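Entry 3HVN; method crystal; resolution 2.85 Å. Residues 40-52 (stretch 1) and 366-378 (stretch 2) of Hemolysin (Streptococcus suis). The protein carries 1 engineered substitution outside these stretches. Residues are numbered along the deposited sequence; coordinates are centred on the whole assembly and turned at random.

Stretch 1 40-52: YFQSLTYEPQEIL
Stretch 2, residues 366-378: NFVKDNRPAQILS

Residues 40-52 and 366-378 lie more than 300 positions apart in one chain, yet bury 796 Å² between them, both sides summed. The CA register gives their relative direction: Phe41 lies 5.5 Å from Lys369 (CA to CA), Pro48 7.1 Å from Ala374, and Leu52 4.9 Å from Ile376, so the two segments run in the same general sense. Stretch 1 starts as the end of a helix (40-43), leaves helical phi/psi at Leu44 (-51/118), continues extended through Tyr46 (-130/169), and takes up helical angles again at 48-50. Stretch 2 passes from a strand (366-367) through a loop into a second strand (376-378). Three residues, Leu52, Lys369 and Phe367, cover the most surface.

Leu52 (109 Å² covered) combines polar and apolar contacts. With phi/psi of -123/47, its carbonyl meets the second strand: Leu377 N donates to Leu52 O at 2.8 Å, with a nearly linear N-H...O angle of 176°. Leu52 O also receives a CA-H...O contact from Ile376 CA at 3.5 Å. The side chain (chi1 m, chi2 t) points toward stretch 2, placing Leu52 CD1 3.7 Å from Ala374 CB and 3.6 Å from Phe367 CZ. A branched aliphatic side chain suits this buried position, where one methyl meets both the Ala374 methyl and the edge of the Phe367 ring.

Phe367 (78 Å²; chi1 -74°, chi2 -94°) offers its ring to several neighbours. Pro48 CB lies over one face, 3.8 Å from the centroid of the Phe367 ring and 28° off the normal, a CH-pi contact in which the flat aromatic surface receives the compact pyrrolidine. Leu52 CD1 and, more distantly, Ile51 CG2 (4.4 Å from Phe367 CZ) approach near the ring plane. The Tyr46 ring, set by chi1 59° and chi2 82°, is slid aside: its plane is inclined 27° to that of Phe367 and the centroids are 5.5 Å apart, so overlap is slight, although Tyr46 CE1 comes within 3.6 Å of Phe367 CD1. Pro48 also packs against Arg372, with Pro48 CB over one face of the guanidinium and Pro48 CG 3.1 Å from Arg372 NH2.

Lys369, also 109 Å², works mainly through its aliphatic length. Chi1 and chi2, both t, extend the chain so that Lys369 CD lies 3.1 Å from Phe41 O and 4.1 Å from Leu44 CB; chi3 p then sets Lys369 CE 3.3 Å from Tyr46 OH, and chi4 p turns NZ to Asp370. The methylenes thus pack along stretch 1 while the charged end forms a salt bridge within stretch 2, Lys369 NZ to Asp370 OD2 at 3.0 Å; its hydrogen bond is weak. Asp370 OD1 accepts from Arg372 N at 3.1 Å, bracing the loop. Nearby, buried Phe41 (chi1 -95°, chi2 -80°) brings its CE1 to 3.4 Å from Val368 CG1, extending the apolar contact.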

# COMPACT_ATOMS: atom_id res chain seq x y z
N TYR A 40 24.42 37.98 -6.36
CA TYR A 40 23.13 37.86 -7.02
C TYR A 40 22.36 36.66 -6.47
O TYR A 40 21.15 36.74 -6.26
CB TYR A 40 23.30 37.74 -8.53
CG TYR A 40 22.00 37.53 -9.28
CD1 TYR A 40 21.05 38.54 -9.36
CD2 TYR A 40 21.72 36.32 -9.90
CE1 TYR A 40 19.86 38.35 -10.04
CE2 TYR A 40 20.53 36.12 -10.58
CZ TYR A 40 19.61 37.14 -10.65
OH TYR A 40 18.42 36.95 -11.32
N PHE A 41 23.07 35.56 -6.25
CA PHE A 41 22.44 34.39 -5.65
C PHE A 41 21.91 34.70 -4.25
O PHE A 41 20.83 34.26 -3.88
CB PHE A 41 23.41 33.20 -5.60
CG PHE A 41 23.28 32.27 -6.76
CD1 PHE A 41 22.28 31.31 -6.79
CD2 PHE A 41 24.16 32.34 -7.83
CE1 PHE A 41 22.16 30.45 -7.86
CE2 PHE A 41 24.05 31.48 -8.90
CZ PHE A 41 23.04 30.53 -8.92
N GLN A 42 22.68 35.47 -3.49
CA GLN A 42 22.27 35.89 -2.16
C GLN A 42 21.08 36.84 -2.25
O GLN A 42 20.23 36.87 -1.36
CB GLN A 42 23.43 36.55 -1.42
CG GLN A 42 24.59 35.62 -1.12
CD GLN A 42 25.80 36.35 -0.57
OE1 GLN A 42 25.71 37.53 -0.21
NE2 GLN A 42 26.93 35.66 -0.50
N SER A 43 21.04 37.63 -3.32
CA SER A 43 19.95 38.57 -3.53
C SER A 43 18.68 37.86 -4.00
O SER A 43 17.57 38.35 -3.78
CB SER A 43 20.35 39.66 -4.53
OG SER A 43 20.39 39.15 -5.85
N LEU A 44 18.86 36.71 -4.65
CA LEU A 44 17.72 35.92 -5.12
C LEU A 44 16.71 35.69 -4.00
O LEU A 44 17.02 35.07 -2.98
CB LEU A 44 18.20 34.58 -5.68
CG LEU A 44 18.91 34.61 -7.03
CD1 LEU A 44 19.42 33.23 -7.40
CD2 LEU A 44 17.98 35.15 -8.11
N THR A 45 15.50 36.20 -4.19
CA THR A 45 14.45 36.07 -3.18
C THR A 45 13.26 35.28 -3.70
O THR A 45 12.33 35.84 -4.28
CB THR A 45 13.96 37.46 -2.71
OG1 THR A 45 15.07 38.22 -2.22
CG2 THR A 45 12.93 37.31 -1.60
N TYR A 46 13.29 33.96 -3.49
CA TYR A 46 12.20 33.09 -3.91
C TYR A 46 11.76 32.19 -2.76
O TYR A 46 12.42 32.11 -1.73
CB TYR A 46 12.62 32.25 -5.11
CG TYR A 46 13.83 31.37 -4.87
CD1 TYR A 46 13.71 30.15 -4.24
CD2 TYR A 46 15.09 31.77 -5.29
CE1 TYR A 46 14.81 29.34 -4.01
CE2 TYR A 46 16.20 30.98 -5.07
CZ TYR A 46 16.05 29.76 -4.43
OH TYR A 46 17.15 28.97 -4.21
N GLU A 47 10.63 31.51 -2.96
CA GLU A 47 10.11 30.59 -1.96
C GLU A 47 10.13 29.15 -2.48
O GLU A 47 9.20 28.72 -3.17
CB GLU A 47 8.70 31.00 -1.53
CG GLU A 47 7.82 31.50 -2.66
CD GLU A 47 6.61 32.26 -2.17
OE1 GLU A 47 6.50 32.47 -0.94
OE2 GLU A 47 5.76 32.64 -3.00
N PRO A 48 11.19 28.41 -2.15
CA PRO A 48 11.46 27.05 -2.64
C PRO A 48 10.29 26.09 -2.45
O PRO A 48 9.91 25.40 -3.39
CB PRO A 48 12.65 26.61 -1.77
CG PRO A 48 13.33 27.87 -1.41
CD PRO A 48 12.24 28.88 -1.23
N GLN A 49 9.74 26.04 -1.24
CA GLN A 49 8.67 25.10 -0.94
C GLN A 49 7.39 25.40 -1.72
O GLN A 49 6.70 24.49 -2.17
CB GLN A 49 8.38 25.08 0.56
CG GLN A 49 7.30 24.09 0.98
CD GLN A 49 7.68 22.64 0.72
OE1 GLN A 49 8.77 22.36 0.21
NE2 GLN A 49 6.80 21.72 1.09
N GLU A 50 7.08 26.68 -1.87
CA GLU A 50 5.86 27.10 -2.55
C GLU A 50 5.94 26.90 -4.06
O GLU A 50 4.92 26.90 -4.75
CB GLU A 50 5.53 28.55 -2.22
CG GLU A 50 5.33 28.82 -0.73
CD GLU A 50 4.19 28.01 -0.14
OE1 GLU A 50 3.30 27.57 -0.91
OE2 GLU A 50 4.17 27.81 1.09
N ILE A 51 7.15 26.74 -4.57
CA ILE A 51 7.35 26.54 -6.01
C ILE A 51 7.48 25.06 -6.33
O ILE A 51 7.59 24.67 -7.50
CB ILE A 51 8.58 27.31 -6.53
CG1 ILE A 51 8.47 27.55 -8.03
CG2 ILE A 51 9.87 26.57 -6.18
CD1 ILE A 51 9.60 28.38 -8.60
N LEU A 52 7.47 24.23 -5.30
CA LEU A 52 7.52 22.78 -5.46
C LEU A 52 6.31 22.14 -4.79
O LEU A 52 6.44 21.16 -4.06
CB LEU A 52 8.81 22.21 -4.86
CG LEU A 52 10.13 22.67 -5.49
CD1 LEU A 52 11.31 22.16 -4.68
CD2 LEU A 52 10.23 22.20 -6.93
N ASN A 366 19.30 19.80 -5.02
CA ASN A 366 19.35 20.91 -4.08
C ASN A 366 19.35 22.25 -4.79
O ASN A 366 19.91 22.38 -5.88
CB ASN A 366 20.58 20.79 -3.18
CG ASN A 366 20.54 19.58 -2.27
OD1 ASN A 366 19.48 18.99 -2.06
ND2 ASN A 366 21.69 19.21 -1.72
N PHE A 367 18.73 23.25 -4.18
CA PHE A 367 18.73 24.60 -4.73
C PHE A 367 20.16 25.15 -4.76
O PHE A 367 20.91 24.99 -3.80
CB PHE A 367 17.83 25.52 -3.91
CG PHE A 367 16.36 25.29 -4.15
CD1 PHE A 367 15.67 26.05 -5.09
CD2 PHE A 367 15.67 24.33 -3.44
CE1 PHE A 367 14.32 25.84 -5.31
CE2 PHE A 367 14.32 24.12 -3.65
CZ PHE A 367 13.65 24.87 -4.59
N VAL A 368 20.52 25.80 -5.86
CA VAL A 368 21.89 26.30 -6.02
C VAL A 368 22.23 27.40 -5.02
O VAL A 368 23.38 27.55 -4.62
CB VAL A 368 22.14 26.80 -7.46
CG1 VAL A 368 23.55 27.36 -7.59
CG2 VAL A 368 21.93 25.67 -8.45
N LYS A 369 21.22 28.18 -4.63
CA LYS A 369 21.44 29.31 -3.72
C LYS A 369 21.93 28.88 -2.34
O LYS A 369 23.08 29.12 -1.98
CB LYS A 369 20.17 30.15 -3.59
CG LYS A 369 20.29 31.31 -2.62
CD LYS A 369 19.01 32.12 -2.54
CE LYS A 369 17.86 31.28 -2.01
NZ LYS A 369 18.12 30.77 -0.64
N ASP A 370 21.04 28.25 -1.57
CA ASP A 370 21.34 27.89 -0.19
C ASP A 370 21.56 26.40 0.00
O ASP A 370 21.60 25.91 1.13
CB ASP A 370 20.22 28.38 0.74
CG ASP A 370 18.85 27.85 0.32
OD1 ASP A 370 18.78 27.05 -0.64
OD2 ASP A 370 17.85 28.23 0.96
N ASN A 371 21.72 25.68 -1.11
CA ASN A 371 21.92 24.23 -1.06
C ASN A 371 20.84 23.50 -0.27
O ASN A 371 21.09 22.43 0.30
CB ASN A 371 23.31 23.89 -0.51
CG ASN A 371 24.41 24.09 -1.53
OD1 ASN A 371 24.18 24.66 -2.60
ND2 ASN A 371 25.61 23.63 -1.21
N ARG A 372 19.64 24.08 -0.22
CA ARG A 372 18.52 23.43 0.45
C ARG A 372 17.96 22.28 -0.38
O ARG A 372 17.84 22.40 -1.60
CB ARG A 372 17.40 24.43 0.77
CG ARG A 372 16.01 23.80 0.71
CD ARG A 372 15.07 24.34 1.77
NE ARG A 372 14.56 25.67 1.46
CZ ARG A 372 13.41 26.15 1.94
NH1 ARG A 372 12.66 25.41 2.74
NH2 ARG A 372 13.01 27.37 1.61
N PRO A 373 17.62 21.17 0.28
CA PRO A 373 16.99 20.03 -0.38
C PRO A 373 15.68 20.44 -1.04
O PRO A 373 14.78 20.93 -0.37
CB PRO A 373 16.71 19.06 0.78
CG PRO A 373 17.70 19.43 1.83
CD PRO A 373 17.86 20.91 1.72
N ALA A 374 15.58 20.23 -2.35
CA ALA A 374 14.36 20.56 -3.09
C ALA A 374 13.25 19.57 -2.76
O ALA A 374 13.06 18.58 -3.46
CB ALA A 374 14.64 20.58 -4.58
N GLN A 375 12.53 19.84 -1.67
CA GLN A 375 11.48 18.95 -1.21
C GLN A 375 10.15 19.21 -1.91
O GLN A 375 9.46 20.18 -1.60
CB GLN A 375 11.30 19.06 0.30
CG GLN A 375 12.48 18.55 1.11
CD GLN A 375 12.21 18.57 2.60
OE1 GLN A 375 11.16 19.02 3.05
NE2 GLN A 375 13.16 18.07 3.38
N ILE A 376 9.80 18.34 -2.85
CA ILE A 376 8.50 18.40 -3.50
C ILE A 376 7.40 18.03 -2.51
O ILE A 376 7.50 17.02 -1.81
CB ILE A 376 8.42 17.47 -4.73
CG1 ILE A 376 9.20 18.06 -5.91
CG2 ILE A 376 6.98 17.23 -5.12
CD1 ILE A 376 10.70 18.00 -5.76
N LEU A 377 6.37 18.87 -2.44
CA LEU A 377 5.22 18.60 -1.60
C LEU A 377 4.03 18.24 -2.47
O LEU A 377 3.89 18.74 -3.59
CB LEU A 377 4.89 19.82 -0.73
CG LEU A 377 3.64 19.71 0.15
CD1 LEU A 377 3.71 18.50 1.06
CD2 LEU A 377 3.44 20.99 0.95
N SER A 378 3.16 17.36 -1.97
CA SER A 378 2.00 16.93 -2.73
C SER A 378 0.87 16.45 -1.81
O SER A 378 1.07 15.58 -0.97
CB SER A 378 2.38 15.82 -3.71
OG SER A 378 1.28 15.47 -4.53